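Local coordinates for protein halogenase PltM (Pseudomonas fluorescens, PDB 6BZN) that halogenates phenolic compounds as a flavin-dependent halogenase, accepting an unusually wide range of substrates and halides, at residues L249-V260 with L298-H308. Sequence-based numbering, arbitrary orientation.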
loop_
_atom_site.group_PDB
_atom_site.type_symbol
_atom_site.label_atom_id
_atom_site.label_comp_id
_atom_site.label_asym_id
_atom_site.label_seq_id
_atom_site.Cartn_x
_atom_site.Cartn_y
_atom_site.Cartn_z
ATOM N N LEU A 249 -13.456 -3.161 3.277
ATOM C CA LEU A 249 -14.614 -2.294 3.334
ATOM C C LEU A 249 -14.186 -0.911 3.798
ATOM O O LEU A 249 -13.516 -0.779 4.837
ATOM C CB LEU A 249 -15.653 -2.908 4.266
ATOM C CG LEU A 249 -16.824 -2.079 4.770
ATOM C CD1 LEU A 249 -17.619 -1.485 3.620
ATOM C CD2 LEU A 249 -17.695 -2.971 5.645
ATOM N N HIS A 250 -14.579 0.097 3.020
ATOM C CA HIS A 250 -14.275 1.494 3.271
ATOM C C HIS A 250 -15.593 2.211 3.528
ATOM O O HIS A 250 -16.419 2.322 2.615
ATOM C CB HIS A 250 -13.636 2.128 2.026
ATOM C CG HIS A 250 -12.401 1.439 1.532
ATOM N ND1 HIS A 250 -12.423 0.201 0.927
ATOM C CD2 HIS A 250 -11.111 1.851 1.487
ATOM C CE1 HIS A 250 -11.194 -0.138 0.571
ATOM N NE2 HIS A 250 -10.379 0.846 0.903
ATOM N N HIS A 251 -15.809 2.671 4.757
ATOM C CA HIS A 251 -16.946 3.527 5.069
ATOM C C HIS A 251 -16.467 4.948 4.891
ATOM O O HIS A 251 -15.547 5.374 5.595
ATOM C CB HIS A 251 -17.393 3.320 6.502
ATOM C CG HIS A 251 -18.088 2.027 6.721
ATOM N ND1 HIS A 251 -19.289 1.722 6.126
ATOM C CD2 HIS A 251 -17.763 0.959 7.481
ATOM C CE1 HIS A 251 -19.676 0.521 6.504
ATOM N NE2 HIS A 251 -18.769 0.045 7.333
ATOM N N ILE A 252 -17.055 5.663 3.935
ATOM C CA ILE A 252 -16.562 6.980 3.545
ATOM C C ILE A 252 -17.605 8.041 3.884
ATOM O O ILE A 252 -18.821 7.776 3.882
ATOM C CB ILE A 252 -16.136 7.024 2.057
ATOM C CG1 ILE A 252 -17.301 6.634 1.122
ATOM C CG2 ILE A 252 -14.970 6.071 1.831
ATOM C CD1 ILE A 252 -17.063 6.920 -0.351
ATOM N N PHE A 253 -17.126 9.235 4.207
ATOM C CA PHE A 253 -17.988 10.344 4.575
ATOM C C PHE A 253 -17.182 11.610 4.362
ATOM O O PHE A 253 -15.985 11.544 4.099
ATOM C CB PHE A 253 -18.472 10.188 6.026
ATOM C CG PHE A 253 -17.408 9.702 6.959
ATOM C CD1 PHE A 253 -16.543 10.601 7.556
ATOM C CD2 PHE A 253 -17.247 8.341 7.215
ATOM C CE1 PHE A 253 -15.543 10.161 8.410
ATOM C CE2 PHE A 253 -16.241 7.893 8.045
ATOM C CZ PHE A 253 -15.386 8.805 8.637
ATOM N N GLU A 254 -17.827 12.769 4.463
ATOM C CA GLU A 254 -17.204 14.010 3.996
ATOM C C GLU A 254 -15.786 14.288 4.540
ATOM O O GLU A 254 -14.928 14.714 3.788
ATOM C CB GLU A 254 -18.103 15.219 4.288
ATOM C CG GLU A 254 -17.608 16.470 3.566
ATOM C CD GLU A 254 -18.334 17.727 3.958
ATOM O OE1 GLU A 254 -17.691 18.799 3.855
ATOM O OE2 GLU A 254 -19.527 17.647 4.354
ATOM N N GLU A 255 -15.565 14.033 5.822
ATOM C CA GLU A 255 -14.329 14.433 6.515
ATOM C C GLU A 255 -13.307 13.314 6.667
ATOM O O GLU A 255 -12.235 13.522 7.241
ATOM C CB GLU A 255 -14.640 15.062 7.893
ATOM C CG GLU A 255 -15.126 14.122 8.990
ATOM C CD GLU A 255 -16.628 13.861 8.989
ATOM O OE1 GLU A 255 -17.313 14.185 8.000
ATOM O OE2 GLU A 255 -17.137 13.321 9.993
ATOM N N GLY A 256 -13.620 12.129 6.158
ATOM C CA GLY A 256 -12.765 10.988 6.409
ATOM C C GLY A 256 -13.321 9.651 6.011
ATOM O O GLY A 256 -14.299 9.549 5.272
ATOM N N TRP A 257 -12.677 8.612 6.515
ATOM C CA TRP A 257 -13.116 7.258 6.244
ATOM C C TRP A 257 -12.647 6.280 7.306
ATOM O O TRP A 257 -11.734 6.580 8.089
ATOM C CB TRP A 257 -12.652 6.822 4.856
ATOM C CG TRP A 257 -11.192 6.523 4.694
ATOM C CD1 TRP A 257 -10.160 7.425 4.581
ATOM C CD2 TRP A 257 -10.604 5.222 4.558
ATOM N NE1 TRP A 257 -8.974 6.753 4.399
ATOM C CE2 TRP A 257 -9.219 5.402 4.373
ATOM C CE3 TRP A 257 -11.117 3.915 4.586
ATOM C CZ2 TRP A 257 -8.337 4.317 4.229
ATOM C CZ3 TRP A 257 -10.259 2.857 4.420
ATOM C CH2 TRP A 257 -8.876 3.057 4.252
ATOM N N LEU A 258 -13.304 5.125 7.330
ATOM C CA LEU A 258 -12.989 4.049 8.258
ATOM C C LEU A 258 -12.920 2.721 7.500
ATOM O O LEU A 258 -13.776 2.424 6.639
ATOM C CB LEU A 258 -14.021 4.008 9.400
ATOM C CG LEU A 258 -13.978 2.848 10.412
ATOM C CD1 LEU A 258 -14.530 3.255 11.778
ATOM C CD2 LEU A 258 -14.748 1.625 9.906
ATOM N N TRP A 259 -11.917 1.915 7.827
ATOM C CA TRP A 259 -11.773 0.588 7.234
ATOM C C TRP A 259 -12.240 -0.511 8.170
ATOM O O TRP A 259 -12.061 -0.407 9.381
ATOM C CB TRP A 259 -10.331 0.339 6.779
ATOM C CG TRP A 259 -9.247 -0.077 7.803
ATOM C CD1 TRP A 259 -9.185 -1.234 8.535
ATOM C CD2 TRP A 259 -8.036 0.632 8.088
ATOM N NE1 TRP A 259 -8.012 -1.279 9.267
ATOM C CE2 TRP A 259 -7.294 -0.143 9.016
ATOM C CE3 TRP A 259 -7.501 1.856 7.652
ATOM C CZ2 TRP A 259 -6.047 0.264 9.517
ATOM C CZ3 TRP A 259 -6.258 2.268 8.167
ATOM C CH2 TRP A 259 -5.555 1.477 9.087
ATOM N N VAL A 260 -12.824 -1.554 7.571
ATOM C CA VAL A 260 -13.139 -2.806 8.230
ATOM C C VAL A 260 -12.455 -3.896 7.397
ATOM O O VAL A 260 -12.840 -4.165 6.245
ATOM C CB VAL A 260 -14.663 -3.031 8.329
ATOM C CG1 VAL A 260 -14.974 -4.311 9.090
ATOM C CG2 VAL A 260 -15.334 -1.842 9.008
ATOM N N LEU A 298 -17.331 9.354 16.402
ATOM C CA LEU A 298 -17.528 8.935 15.018
ATOM C C LEU A 298 -18.773 8.055 14.882
ATOM O O LEU A 298 -19.592 8.270 13.978
ATOM C CB LEU A 298 -16.300 8.178 14.502
ATOM C CG LEU A 298 -16.300 7.836 13.014
ATOM C CD1 LEU A 298 -16.241 9.108 12.193
ATOM C CD2 LEU A 298 -15.131 6.921 12.676
ATOM N N LEU A 299 -18.923 7.084 15.783
ATOM C CA LEU A 299 -20.040 6.149 15.729
ATOM C C LEU A 299 -21.398 6.830 16.010
ATOM O O LEU A 299 -22.421 6.419 15.462
ATOM C CB LEU A 299 -19.813 4.979 16.693
ATOM C CG LEU A 299 -18.561 4.104 16.476
ATOM C CD1 LEU A 299 -18.644 2.865 17.358
ATOM C CD2 LEU A 299 -18.346 3.720 15.021
ATOM N N LYS A 300 -21.387 7.868 16.842
ATOM C CA LYS A 300 -22.578 8.681 17.118
ATOM C C LYS A 300 -22.954 9.495 15.868
ATOM O O LYS A 300 -24.122 9.577 15.502
ATOM C CB LYS A 300 -22.281 9.601 18.304
ATOM C CG LYS A 300 -23.460 10.289 18.977
ATOM C CD LYS A 300 -22.930 11.210 20.083
ATOM C CE LYS A 300 -23.906 11.415 21.225
ATOM N NZ LYS A 300 -24.962 12.395 20.873
ATOM N N LYS A 301 -21.945 10.050 15.204
ATOM C CA LYS A 301 -22.107 10.779 13.938
ATOM C C LYS A 301 -22.669 9.875 12.828
ATOM O O LYS A 301 -23.508 10.306 12.039
ATOM C CB LYS A 301 -20.744 11.344 13.514
ATOM C CG LYS A 301 -20.697 12.703 12.839
ATOM C CD LYS A 301 -19.264 13.257 12.921
ATOM C CE LYS A 301 -19.112 14.645 12.310
ATOM N NZ LYS A 301 -17.781 15.289 12.538
ATOM N N TYR A 302 -22.199 8.627 12.780
ATOM C CA TYR A 302 -22.516 7.661 11.721
ATOM C C TYR A 302 -22.995 6.336 12.320
ATOM O O TYR A 302 -22.264 5.342 12.302
ATOM C CB TYR A 302 -21.276 7.429 10.841
ATOM C CG TYR A 302 -20.747 8.700 10.238
ATOM C CD1 TYR A 302 -21.480 9.377 9.260
ATOM C CD2 TYR A 302 -19.538 9.261 10.663
ATOM C CE1 TYR A 302 -21.023 10.561 8.714
ATOM C CE2 TYR A 302 -19.068 10.445 10.107
ATOM C CZ TYR A 302 -19.824 11.100 9.145
ATOM O OH TYR A 302 -19.389 12.276 8.585
ATOM N N PRO A 303 -24.239 6.305 12.848
ATOM C CA PRO A 303 -24.759 5.096 13.507
ATOM C C PRO A 303 -24.728 3.836 12.659
ATOM O O PRO A 303 -24.620 2.744 13.215
ATOM C CB PRO A 303 -26.211 5.439 13.856
ATOM C CG PRO A 303 -26.448 6.839 13.440
ATOM C CD PRO A 303 -25.195 7.428 12.866
ATOM N N ALA A 304 -24.836 3.971 11.338
ATOM C CA ALA A 304 -24.687 2.819 10.448
ATOM C C ALA A 304 -23.341 2.130 10.669
ATOM O O ALA A 304 -23.287 0.921 10.833
ATOM C CB ALA A 304 -24.822 3.217 8.991
ATOM N N ILE A 305 -22.269 2.913 10.702
ATOM C CA ILE A 305 -20.929 2.376 10.976
ATOM C C ILE A 305 -20.918 1.689 12.357
ATOM O O ILE A 305 -20.349 0.593 12.520
ATOM C CB ILE A 305 -19.847 3.488 10.875
ATOM C CG1 ILE A 305 -19.813 4.090 9.457
ATOM C CG2 ILE A 305 -18.479 2.927 11.225
ATOM C CD1 ILE A 305 -18.887 5.286 9.308
ATOM N N GLY A 306 -21.575 2.325 13.335
ATOM C CA GLY A 306 -21.724 1.785 14.680
ATOM C C GLY A 306 -22.343 0.402 14.770
ATOM O O GLY A 306 -22.053 -0.353 15.701
ATOM N N GLU A 307 -23.168 0.032 13.791
ATOM C CA GLU A 307 -23.748 -1.315 13.778
ATOM C C GLU A 307 -22.708 -2.461 13.733
ATOM O O GLU A 307 -23.021 -3.595 14.104
ATOM C CB GLU A 307 -24.775 -1.467 12.642
ATOM C CG GLU A 307 -26.011 -0.572 12.782
ATOM C CD GLU A 307 -26.822 -0.799 14.058
ATOM O OE1 GLU A 307 -27.465 0.156 14.519
ATOM O OE2 GLU A 307 -26.811 -1.913 14.618
ATOM N N HIS A 308 -21.488 -2.180 13.289
ATOM C CA HIS A 308 -20.426 -3.191 13.345
ATOM C C HIS A 308 -19.948 -3.506 14.744
ATOM O O HIS A 308 -19.381 -4.575 14.950
ATOM C CB HIS A 308 -19.182 -2.750 12.585
ATOM C CG HIS A 308 -19.311 -2.790 11.106
ATOM N ND1 HIS A 308 -19.292 -3.964 10.388
ATOM C CD2 HIS A 308 -19.384 -1.793 10.198
ATOM C CE1 HIS A 308 -19.391 -3.690 9.102
ATOM N NE2 HIS A 308 -19.437 -2.380 8.962
HETATM O O HOH W 1 -15.741 13.749 12.477
#
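His251 and His308 meet rim to rim through their NE2 atoms, 3.0 Å apart in a nearly straight hydrogen bond (161°) in which either ring could be the donor. Both ND1 atoms are satisfied, that of His251 by His115 NE2 and that of His308 by the carbonyl oxygen of Lys226. Ile305 CG1 and Val260 CG2 make CH-pi contacts over one face of His251 and of His308, respectively. At the hairpin turn, the Tyr302 hydroxyl faces the Glu255 carboxylate, its OH 2.9 Å from both OE1 and OE2, two weak alternatives for one proton. Lys301 NZ adds a weak salt bridge to Glu255 OE2 (3.3 Å), and a water accepts from NZ and donates to OE2. Tyr302 also forms an offset stack with Phe253, planes 27° apart; Phe253 CG stands between backbone N and carbonyl carbon (chi1 41°), which holds the ring between Gly256 O and Tyr302. Replacing Phe253 by an alanine is likely to leave the Tyr302 ring without its stacking partner and open a gap beside Leu298 and Ile305. The contact packs helices 291-301 and 303-306 onto one face of the antiparallel hairpin 248-262, flanked in the mixed sheet by strands 109-114 and 273-281.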